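Side-chain contacts in NANS (YJHS), A 9-O-acetyl N-acetylneuraminic acid esterase (Escherichia coli O157:H7 EDL933, PDB 3PT5), which probably removes the 9-O-acetyl group from 9-O-acetyl-N-acetylneuraminate by ester hydrolysis, letting the bacterium grow on this host sialic acid: residues Q106-H109 against I110-L114; G191-D194 against L195-S198; Y200-H203 against P204-N208; D237-W240 against Y241-E244. All coordinates share one frame; numbering follows the deposited sequence.

Contact 1: residues Q106-H109 against I110-L114; sequences QALH and IARKL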
loop_
_atom_site.group_PDB
_atom_site.type_symbol
_atom_site.label_atom_id
_atom_site.label_comp_id
_atom_site.label_asym_id
_atom_site.label_seq_id
_atom_site.Cartn_x
_atom_site.Cartn_y
_atom_site.Cartn_z
ATOM N N GLN A 106 1.066 -5.684 2.356
ATOM C CA GLN A 106 0.532 -5.598 3.714
ATOM C C GLN A 106 -0.896 -5.092 3.839
ATOM O O GLN A 106 -1.403 -5.064 4.954
ATOM C CB GLN A 106 1.413 -4.700 4.608
ATOM C CG GLN A 106 1.508 -3.220 4.150
ATOM C CD GLN A 106 2.704 -2.958 3.226
ATOM O OE1 GLN A 106 3.192 -3.880 2.563
ATOM N NE2 GLN A 106 3.178 -1.709 3.181
ATOM N N ALA A 107 -1.553 -4.640 2.754
ATOM C CA ALA A 107 -2.895 -4.021 2.918
ATOM C C ALA A 107 -3.851 -5.033 3.583
ATOM O O ALA A 107 -4.636 -4.684 4.479
ATOM C CB ALA A 107 -3.453 -3.579 1.580
ATOM N N LEU A 108 -3.764 -6.300 3.154
ATOM C CA LEU A 108 -4.648 -7.329 3.703
ATOM C C LEU A 108 -4.462 -7.488 5.219
ATOM O O LEU A 108 -5.432 -7.649 5.957
ATOM C CB LEU A 108 -4.424 -8.674 3.003
ATOM C CG LEU A 108 -5.167 -9.888 3.583
ATOM C CD1 LEU A 108 -6.694 -9.658 3.513
ATOM C CD2 LEU A 108 -4.792 -11.143 2.798
ATOM N N HIS A 109 -3.212 -7.445 5.661
ATOM C CA HIS A 109 -2.856 -7.683 7.059
ATOM C C HIS A 109 -3.193 -6.519 7.949
ATOM O O HIS A 109 -3.599 -6.722 9.093
ATOM C CB HIS A 109 -1.383 -8.034 7.115
ATOM C CG HIS A 109 -1.035 -9.082 6.125
ATOM N ND1 HIS A 109 -0.488 -8.783 4.896
ATOM C CD2 HIS A 109 -1.294 -10.417 6.110
ATOM C CE1 HIS A 109 -0.360 -9.897 4.196
ATOM N NE2 HIS A 109 -0.839 -10.900 4.907
ATOM N N ILE A 110 -3.085 -5.313 7.393
ATOM C CA ILE A 110 -3.606 -4.110 8.088
ATOM C C ILE A 110 -5.101 -4.268 8.314
ATOM O O ILE A 110 -5.568 -4.210 9.455
ATOM C CB ILE A 110 -3.257 -2.827 7.336
ATOM C CG1 ILE A 110 -1.740 -2.665 7.387
ATOM C CG2 ILE A 110 -3.978 -1.623 7.965
ATOM C CD1 ILE A 110 -1.187 -1.599 6.407
ATOM N N ALA A 111 -5.827 -4.561 7.238
ATOM C CA ALA A 111 -7.254 -4.775 7.301
ATOM C C ALA A 111 -7.646 -5.880 8.299
ATOM O O ALA A 111 -8.574 -5.674 9.106
ATOM C CB ALA A 111 -7.782 -5.066 5.902
ATOM N N ARG A 112 -6.976 -7.031 8.253
ATOM C CA ARG A 112 -7.320 -8.133 9.146
ATOM C C ARG A 112 -7.080 -7.729 10.590
ATOM O O ARG A 112 -7.881 -8.048 11.456
ATOM C CB ARG A 112 -6.558 -9.420 8.800
ATOM C CG ARG A 112 -6.778 -10.542 9.828
ATOM C CD ARG A 112 -5.968 -11.786 9.473
ATOM N NE ARG A 112 -6.831 -12.774 8.833
ATOM C CZ ARG A 112 -7.124 -12.803 7.539
ATOM N NH1 ARG A 112 -6.595 -11.910 6.706
ATOM N NH2 ARG A 112 -7.946 -13.741 7.085
ATOM N N LYS A 113 -6.008 -6.976 10.837
ATOM C CA LYS A 113 -5.692 -6.589 12.221
ATOM C C LYS A 113 -6.601 -5.483 12.775
ATOM O O LYS A 113 -6.753 -5.362 13.992
ATOM C CB LYS A 113 -4.203 -6.251 12.373
ATOM C CG LYS A 113 -3.321 -7.491 12.224
ATOM C CD LYS A 113 -1.823 -7.123 12.122
ATOM C CE LYS A 113 -0.974 -8.380 11.832
ATOM N NZ LYS A 113 0.457 -8.004 11.840
ATOM N N LEU A 114 -7.214 -4.700 11.883
ATOM C CA LEU A 114 -8.210 -3.673 12.266
ATOM C C LEU A 114 -9.626 -4.241 12.499
ATOM O O LEU A 114 -10.395 -3.710 13.305
ATOM C CB LEU A 114 -8.309 -2.620 11.180
ATOM C CG LEU A 114 -7.176 -1.632 10.944
ATOM C CD1 LEU A 114 -7.459 -0.851 9.639
ATOM C CD2 LEU A 114 -7.064 -0.657 12.151
#
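K113 NZ is held by three groups of helix 315-335, a salt bridge to D324 and hydrogen bonds to R319 O and S323 OG, and the lysine chain gets there by running past the carbonyl of H109. K113 CG sits 3.2 Å from H109 O, anti to its own carbonyl carbon (chi1 -69°), and from there the extended methylenes carry the charge clear of the helix. That same H109 O accepts the backbone N-H of K113 at 3.0 Å. One step earlier, L108 O receives R112 N at 2.8 Å. The two side chains lie alongside and point the same way. L108 CD1 meets R112 NH1 at 3.9 Å, at the guanidinium edge and near its plane; a bend at chi3 (-101°) swings the arginine back toward the leucine, while NH2 bonds A47 O. Q106 O grips I110 N at 3.0 Å, almost straight (167°), and Q106 CG lies 3.9 Å from I110 CD1. The glutamine amide itself serves R318 and N31, and H109 NE2 bonds D46. A107 and A111, small enough for close approach, rest on I126 and I124 of strand 122-130. With alanines toward the sheet and K113 and H109 against helix 315-335, this is a helix packed between the central sheet and a neighbouring helix, as in the layered alpha/beta fold of SGNH hydrolases.

Contact 2: residues G191-D194 against L195-S198; sequences GEFD and LMTS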
loop_
_atom_site.group_PDB
_atom_site.type_symbol
_atom_site.label_atom_id
_atom_site.label_comp_id
_atom_site.label_asym_id
_atom_site.label_seq_id
_atom_site.Cartn_x
_atom_site.Cartn_y
_atom_site.Cartn_z
ATOM N N GLY A 191 8.890 7.566 -1.353
ATOM C CA GLY A 191 10.039 8.455 -1.247
ATOM C C GLY A 191 11.279 7.885 -1.870
ATOM O O GLY A 191 12.173 8.630 -2.300
ATOM N N GLU A 192 11.335 6.553 -1.936
ATOM C CA GLU A 192 12.570 5.838 -2.317
ATOM C C GLU A 192 13.206 6.394 -3.591
ATOM O O GLU A 192 14.397 6.678 -3.607
ATOM C CB GLU A 192 12.258 4.373 -2.568
ATOM C CG GLU A 192 12.072 3.531 -1.293
ATOM C CD GLU A 192 10.647 3.511 -0.760
ATOM O OE1 GLU A 192 9.764 4.224 -1.274
ATOM O OE2 GLU A 192 10.408 2.749 0.236
ATOM N N PHE A 193 12.434 6.491 -4.668
ATOM C CA PHE A 193 13.054 6.932 -5.948
ATOM C C PHE A 193 13.478 8.385 -5.887
ATOM O O PHE A 193 14.494 8.778 -6.489
ATOM C CB PHE A 193 12.147 6.665 -7.145
ATOM C CG PHE A 193 12.315 5.291 -7.722
ATOM C CD1 PHE A 193 12.683 4.217 -6.911
ATOM C CD2 PHE A 193 12.117 5.068 -9.079
ATOM C CE1 PHE A 193 12.847 2.956 -7.440
ATOM C CE2 PHE A 193 12.293 3.800 -9.613
ATOM C CZ PHE A 193 12.657 2.753 -8.807
ATOM N N ASP A 194 12.728 9.180 -5.152
ATOM C CA ASP A 194 13.098 10.600 -4.982
ATOM C C ASP A 194 14.413 10.783 -4.210
ATOM O O ASP A 194 15.098 11.788 -4.397
ATOM C CB ASP A 194 11.956 11.407 -4.360
ATOM C CG ASP A 194 10.813 11.645 -5.342
ATOM O OD1 ASP A 194 11.065 12.180 -6.454
ATOM O OD2 ASP A 194 9.658 11.317 -5.015
ATOM N N LEU A 195 14.776 9.816 -3.376
ATOM C CA LEU A 195 16.056 9.855 -2.669
ATOM C C LEU A 195 17.245 9.891 -3.609
ATOM O O LEU A 195 18.322 10.357 -3.241
ATOM C CB LEU A 195 16.236 8.629 -1.787
ATOM C CG LEU A 195 15.264 8.399 -0.647
ATOM C CD1 LEU A 195 15.502 6.999 -0.067
ATOM C CD2 LEU A 195 15.463 9.446 0.402
ATOM N N MET A 196 17.063 9.351 -4.809
ATOM C CA MET A 196 18.153 9.169 -5.761
ATOM C C MET A 196 18.396 10.359 -6.661
ATOM O O MET A 196 19.452 10.440 -7.284
ATOM C CB MET A 196 17.869 7.947 -6.641
ATOM C CG MET A 196 17.865 6.667 -5.860
ATOM S SD MET A 196 17.813 5.251 -6.960
ATOM C CE MET A 196 16.092 5.097 -7.236
ATOM N N THR A 197 17.396 11.242 -6.787
ATOM C CA THR A 197 17.470 12.287 -7.821
ATOM C C THR A 197 18.217 13.512 -7.295
ATOM O O THR A 197 18.319 13.728 -6.078
ATOM C CB THR A 197 16.083 12.711 -8.414
ATOM O OG1 THR A 197 15.403 13.556 -7.484
ATOM C CG2 THR A 197 15.201 11.517 -8.740
ATOM N N SER A 198 18.742 14.307 -8.218
ATOM C CA SER A 198 19.467 15.521 -7.825
ATOM C C SER A 198 18.469 16.541 -7.260
ATOM O O SER A 198 18.852 17.456 -6.518
ATOM C CB SER A 198 20.249 16.105 -9.010
ATOM O OG SER A 198 19.366 16.582 -10.003
#
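An irregular helical turn brings these residues together, in the loop leaving the C-terminal end of strand 182-189, an inner strand of the mixed, mainly parallel sheet of the SGNH hydrolase fold. Its backbone bonds are mixed: G191 O accepts L195 N at 3.1 Å, a four-residue step, whereas F193 O takes M196 N at 3.1 Å, a three-residue step in which the donor stands well above the carbonyl plane. G191 suits the start of the turn because its phi of 151° would press a side chain against the carbonyl oxygen of the preceding residue.

On the outer side, M196 lies alongside F193, both pointing the same way. A bend at chi3 (-85°) brings the methyl over one face of the ring, a CH-pi contact with CE 3.9 Å from the ring centroid of F193 and 26° off the normal. The methyl is set toward the rim, where CE is 3.5 Å from F193 CD1. Both residues are exposed and also touch a crystal neighbour, which may influence their pose.

L195 turns the other way, its CB 3.2 Å from E192 O, and its branched end fills a hydrophobic site between W242 and helix 247-253, where a compact aliphatic chain fits. The acids are anchored elsewhere: E192 OE2 by T238 and N31, D194 OD2 by F136 N and Q190. T137 OG1 joins D194 OD1 to T197 OG1, leaving the other branch of T197, CG2, to rest 3.6 Å from F193 O.

Contact 3: residues Y200-H203 against P204-N208; sequences YASH and PQHFN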
loop_
_atom_site.group_PDB
_atom_site.type_symbol
_atom_site.label_atom_id
_atom_site.label_comp_id
_atom_site.label_asym_id
_atom_site.label_seq_id
_atom_site.Cartn_x
_atom_site.Cartn_y
_atom_site.Cartn_z
ATOM N N TYR A 200 16.022 15.870 -5.046
ATOM C CA TYR A 200 15.367 15.267 -3.871
ATOM C C TYR A 200 14.797 16.296 -2.906
ATOM O O TYR A 200 13.824 16.021 -2.207
ATOM C CB TYR A 200 16.367 14.388 -3.106
ATOM C CG TYR A 200 17.396 15.190 -2.338
ATOM C CD1 TYR A 200 17.199 15.506 -0.998
ATOM C CD2 TYR A 200 18.547 15.668 -2.977
ATOM C CE1 TYR A 200 18.123 16.259 -0.295
ATOM C CE2 TYR A 200 19.471 16.420 -2.287
ATOM C CZ TYR A 200 19.255 16.706 -0.945
ATOM O OH TYR A 200 20.182 17.459 -0.273
ATOM N N ALA A 201 15.416 17.480 -2.858
ATOM C CA ALA A 201 15.048 18.477 -1.870
ATOM C C ALA A 201 13.720 19.157 -2.186
ATOM O O ALA A 201 13.109 19.775 -1.301
ATOM C CB ALA A 201 16.167 19.487 -1.697
ATOM N N SER A 202 13.241 19.019 -3.427
ATOM C CA SER A 202 11.910 19.511 -3.768
ATOM C C SER A 202 10.774 18.590 -3.271
ATOM O O SER A 202 9.627 18.989 -3.258
ATOM C CB SER A 202 11.777 19.717 -5.274
ATOM O OG SER A 202 11.965 18.496 -5.951
ATOM N N HIS A 203 11.093 17.365 -2.870
ATOM C CA HIS A 203 10.038 16.409 -2.503
ATOM C C HIS A 203 9.157 16.933 -1.359
ATOM O O HIS A 203 7.927 16.883 -1.472
ATOM C CB HIS A 203 10.641 15.029 -2.171
ATOM C CG HIS A 203 9.642 14.024 -1.689
ATOM N ND1 HIS A 203 9.008 14.126 -0.467
ATOM C CD2 HIS A 203 9.206 12.866 -2.246
ATOM C CE1 HIS A 203 8.200 13.088 -0.307
ATOM N NE2 HIS A 203 8.287 12.322 -1.383
ATOM N N PRO A 204 9.757 17.478 -0.283
ATOM C CA PRO A 204 8.817 17.914 0.794
ATOM C C PRO A 204 7.700 18.864 0.352
ATOM O O PRO A 204 6.527 18.658 0.716
ATOM C CB PRO A 204 9.753 18.547 1.831
ATOM C CG PRO A 204 11.033 17.747 1.687
ATOM C CD PRO A 204 11.165 17.528 0.182
ATOM N N GLN A 205 8.034 19.873 -0.449
ATOM C CA GLN A 205 6.985 20.760 -0.926
ATOM C C GLN A 205 6.026 20.098 -1.906
ATOM O O GLN A 205 4.834 20.363 -1.853
ATOM C CB GLN A 205 7.530 22.087 -1.451
ATOM C CG GLN A 205 7.955 23.066 -0.324
ATOM C CD GLN A 205 7.051 23.022 0.937
ATOM O OE1 GLN A 205 5.865 23.398 0.909
ATOM N NE2 GLN A 205 7.631 22.577 2.054
ATOM N N HIS A 206 6.528 19.217 -2.778
ATOM C CA HIS A 206 5.646 18.486 -3.698
ATOM C C HIS A 206 4.655 17.630 -2.940
ATOM O O HIS A 206 3.458 17.626 -3.253
ATOM C CB HIS A 206 6.421 17.594 -4.682
ATOM C CG HIS A 206 7.104 18.350 -5.778
ATOM N ND1 HIS A 206 8.351 18.006 -6.257
ATOM C CD2 HIS A 206 6.722 19.443 -6.478
ATOM C CE1 HIS A 206 8.706 18.851 -7.209
ATOM N NE2 HIS A 206 7.737 19.735 -7.360
ATOM N N PHE A 207 5.162 16.894 -1.950
ATOM C CA PHE A 207 4.318 16.064 -1.089
ATOM C C PHE A 207 3.289 16.913 -0.329
ATOM O O PHE A 207 2.089 16.605 -0.356
ATOM C CB PHE A 207 5.180 15.266 -0.104
ATOM C CG PHE A 207 4.374 14.503 0.917
ATOM C CD1 PHE A 207 3.711 13.322 0.561
ATOM C CD2 PHE A 207 4.234 14.983 2.213
ATOM C CE1 PHE A 207 2.959 12.632 1.502
ATOM C CE2 PHE A 207 3.444 14.285 3.179
ATOM C CZ PHE A 207 2.828 13.120 2.820
ATOM N N ASN A 208 3.754 17.983 0.316
ATOM C CA ASN A 208 2.841 18.834 1.085
ATOM C C ASN A 208 1.756 19.400 0.206
ATOM O O ASN A 208 0.603 19.421 0.598
ATOM C CB ASN A 208 3.574 19.966 1.779
ATOM C CG ASN A 208 4.359 19.505 2.988
ATOM O OD1 ASN A 208 4.681 18.319 3.142
ATOM N ND2 ASN A 208 4.650 20.439 3.876
HETATM O O HOH W 1 10.712 21.171 -0.852
#
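Y200-H203 enters helix 203-218 through a short 3-10 segment, and P204-N208 continues as regular helix. H203 N bonds back to Y200 O at 3.1 Å; thereafter S202 O accepts H206 N, and H203 O accepts F207 N at 2.8 Å in a nearly straight bond (178°). P204, with no N-H to offer, suits the first turn of the helix, where its CD lies 3.3 Å from A201 O. That carbonyl is served by a water instead: water 1 donates to A201 O at 2.8 Å and accepts from Q205 N at 3.0 Å, bridging the two residues.

S202 lies beside the imidazole of H206, with OG 3.5 Å from H206 CE1. This is packing, since the polar partner of S202 OG is D199. On the inner side, H203 and F207 both carry CG anti to the backbone N (chi1 176° and 174°), which sends the two rings off the same side of the helix. They cross obliquely, H203 CE1 meeting F207 CB at 3.7 Å. Histidine suits its position by offering both ring surface and a polar atom: F136 meets it edge-to-face, and NE2 bonds Q190 OE1. F207 meets Y257 edge-to-face and also the ring of W188. Through F207 the helix start thus packs on strand 182-189 of the central sheet, while Y200 rests on A249, A252 and I253 of helix 247-253.

Contact 4: residues D237-W240 against Y241-E244; sequences DTTW and YWKE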
loop_
_atom_site.group_PDB
_atom_site.type_symbol
_atom_site.label_atom_id
_atom_site.label_comp_id
_atom_site.label_asym_id
_atom_site.label_seq_id
_atom_site.Cartn_x
_atom_site.Cartn_y
_atom_site.Cartn_z
ATOM N N ASP A 237 7.946 4.357 6.968
ATOM C CA ASP A 237 9.382 4.393 6.720
ATOM C C ASP A 237 9.774 3.495 5.521
ATOM O O ASP A 237 8.910 2.909 4.826
ATOM C CB ASP A 237 10.079 3.935 8.015
ATOM C CG ASP A 237 11.490 4.524 8.206
ATOM O OD1 ASP A 237 12.011 5.210 7.296
ATOM O OD2 ASP A 237 12.074 4.287 9.297
ATOM N N THR A 238 11.068 3.402 5.260
ATOM C CA THR A 238 11.573 2.577 4.164
ATOM C C THR A 238 12.611 1.589 4.719
ATOM O O THR A 238 12.827 1.535 5.940
ATOM C CB THR A 238 12.139 3.450 3.028
ATOM O OG1 THR A 238 12.486 2.619 1.904
ATOM C CG2 THR A 238 13.329 4.251 3.477
ATOM N N THR A 239 13.202 0.772 3.837
ATOM C CA THR A 239 14.147 -0.261 4.275
ATOM C C THR A 239 15.535 0.284 4.563
ATOM O O THR A 239 15.878 1.399 4.150
ATOM C CB THR A 239 14.325 -1.393 3.242
ATOM O OG1 THR A 239 15.223 -0.958 2.210
ATOM C CG2 THR A 239 12.996 -1.792 2.653
ATOM N N TRP A 240 16.348 -0.557 5.189
ATOM C CA TRP A 240 17.684 -0.156 5.582
ATOM C C TRP A 240 18.547 0.187 4.392
ATOM O O TRP A 240 19.448 1.012 4.512
ATOM C CB TRP A 240 18.357 -1.255 6.404
ATOM C CG TRP A 240 18.580 -2.582 5.722
ATOM C CD1 TRP A 240 17.794 -3.712 5.846
ATOM C CD2 TRP A 240 19.698 -2.959 4.907
ATOM N NE1 TRP A 240 18.354 -4.758 5.126
ATOM C CE2 TRP A 240 19.519 -4.322 4.551
ATOM C CE3 TRP A 240 20.839 -2.277 4.434
ATOM C CZ2 TRP A 240 20.423 -5.005 3.725
ATOM C CZ3 TRP A 240 21.740 -2.969 3.610
ATOM C CH2 TRP A 240 21.516 -4.313 3.264
ATOM N N TYR A 241 18.270 -0.445 3.249
ATOM C CA TYR A 241 19.029 -0.156 2.007
ATOM C C TYR A 241 18.979 1.345 1.673
ATOM O O TYR A 241 20.033 2.009 1.417
ATOM C CB TYR A 241 18.495 -0.990 0.825
ATOM C CG TYR A 241 19.055 -0.455 -0.481
ATOM C CD1 TYR A 241 20.359 -0.762 -0.866
ATOM C CD2 TYR A 241 18.318 0.408 -1.276
ATOM C CE1 TYR A 241 20.907 -0.247 -2.037
ATOM C CE2 TYR A 241 18.854 0.946 -2.454
ATOM C CZ TYR A 241 20.153 0.611 -2.810
ATOM O OH TYR A 241 20.695 1.121 -3.950
ATOM N N TRP A 242 17.762 1.888 1.667
ATOM C CA TRP A 242 17.527 3.272 1.246
ATOM C C TRP A 242 18.086 4.266 2.274
ATOM O O TRP A 242 18.747 5.242 1.929
ATOM C CB TRP A 242 16.018 3.463 1.066
ATOM C CG TRP A 242 15.478 2.645 -0.064
ATOM C CD1 TRP A 242 14.762 1.461 0.028
ATOM C CD2 TRP A 242 15.666 2.891 -1.462
ATOM N NE1 TRP A 242 14.447 1.008 -1.220
ATOM C CE2 TRP A 242 14.994 1.842 -2.164
ATOM C CE3 TRP A 242 16.314 3.899 -2.192
ATOM C CZ2 TRP A 242 14.950 1.777 -3.564
ATOM C CZ3 TRP A 242 16.273 3.838 -3.604
ATOM C CH2 TRP A 242 15.594 2.771 -4.270
ATOM N N LYS A 243 17.847 3.976 3.541
ATOM C CA LYS A 243 18.407 4.786 4.629
ATOM C C LYS A 243 19.921 4.821 4.659
ATOM O O LYS A 243 20.502 5.871 4.948
ATOM C CB LYS A 243 17.961 4.253 5.969
ATOM C CG LYS A 243 16.502 4.262 6.211
ATOM C CD LYS A 243 16.336 3.707 7.557
ATOM C CE LYS A 243 14.914 3.706 8.015
ATOM N NZ LYS A 243 14.898 3.976 9.486
ATOM N N GLU A 244 20.576 3.685 4.426
ATOM C CA GLU A 244 22.049 3.652 4.540
ATOM C C GLU A 244 22.722 4.273 3.335
ATOM O O GLU A 244 23.807 4.833 3.449
ATOM C CB GLU A 244 22.570 2.219 4.675
ATOM C CG GLU A 244 22.207 1.546 5.992
ATOM C CD GLU A 244 22.988 0.244 6.229
ATOM O OE1 GLU A 244 23.915 -0.060 5.448
ATOM O OE2 GLU A 244 22.670 -0.489 7.184
#
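K243 runs back from the helix toward D237, passing the carbonyls that precede it. Its CB is 3.9 Å from W240 O; CG moves to 3.6 Å from T239 O and runs antiparallel to the T238 side chain at CG2, and CD still skirts T239 O. CE then lies in front of the two carboxylate oxygens, 3.2 Å from D237 OD2, and a bend at chi4 (-145°) brings NZ onto that oxygen at 2.8 Å. The salt bridge comes in on the syn side, 27° out of the carboxylate plane. D237 OD1 is held by Y250 OH and, weakly, by T238 N, which fixes the rotation of the acid; Y250 OH also reaches NZ weakly.

Helix 240-245 begins a few residues after strand 233-236, with T239 as its N-cap: OG1 of T239 takes Y241 N in a weak bond of 3.3 Å. A threonine suits this place because its hydroxyl can accept from the first turn of the helix and also bond S310 O. T238 OG1, which turns to E192, crosses beside W242 CD1 at 3.2 Å, and W242 NE1 bonds S311 O.

W240 lays one ring face under Y241 CB and gives NE1 to E284. E244 comes up at a slant to this indole, its carboxylate plane turned 48° from the ring, with OE2 3.8 Å from W240 CE3 and OE1 in a salt bridge with R276.

Overall arrangement
Contacts 2, 3 and 4 gather on one flank of the fold, and contact 1 lies apart, its centre 28 Å from contact 2 and 23 Å from contact 4. Contact 2 is the middle member: D194 OD2 packs 3.2 Å from H203 CD2 of contact 3, and E192 OE2 lies 2.7 Å from T238 OG1 of contact 4, a probable hydrogen bond. Contacts 3 and 4 do not touch, their nearest atoms about 11 Å apart. Yet contacts 1 and 2 share a partner, N31, bonded through its backbone O to Q106 and through its side chain to E192. N31 follows strand 20-28, where SGNH hydrolases usually carry the nucleophilic serine, so both contacts probably border the active site.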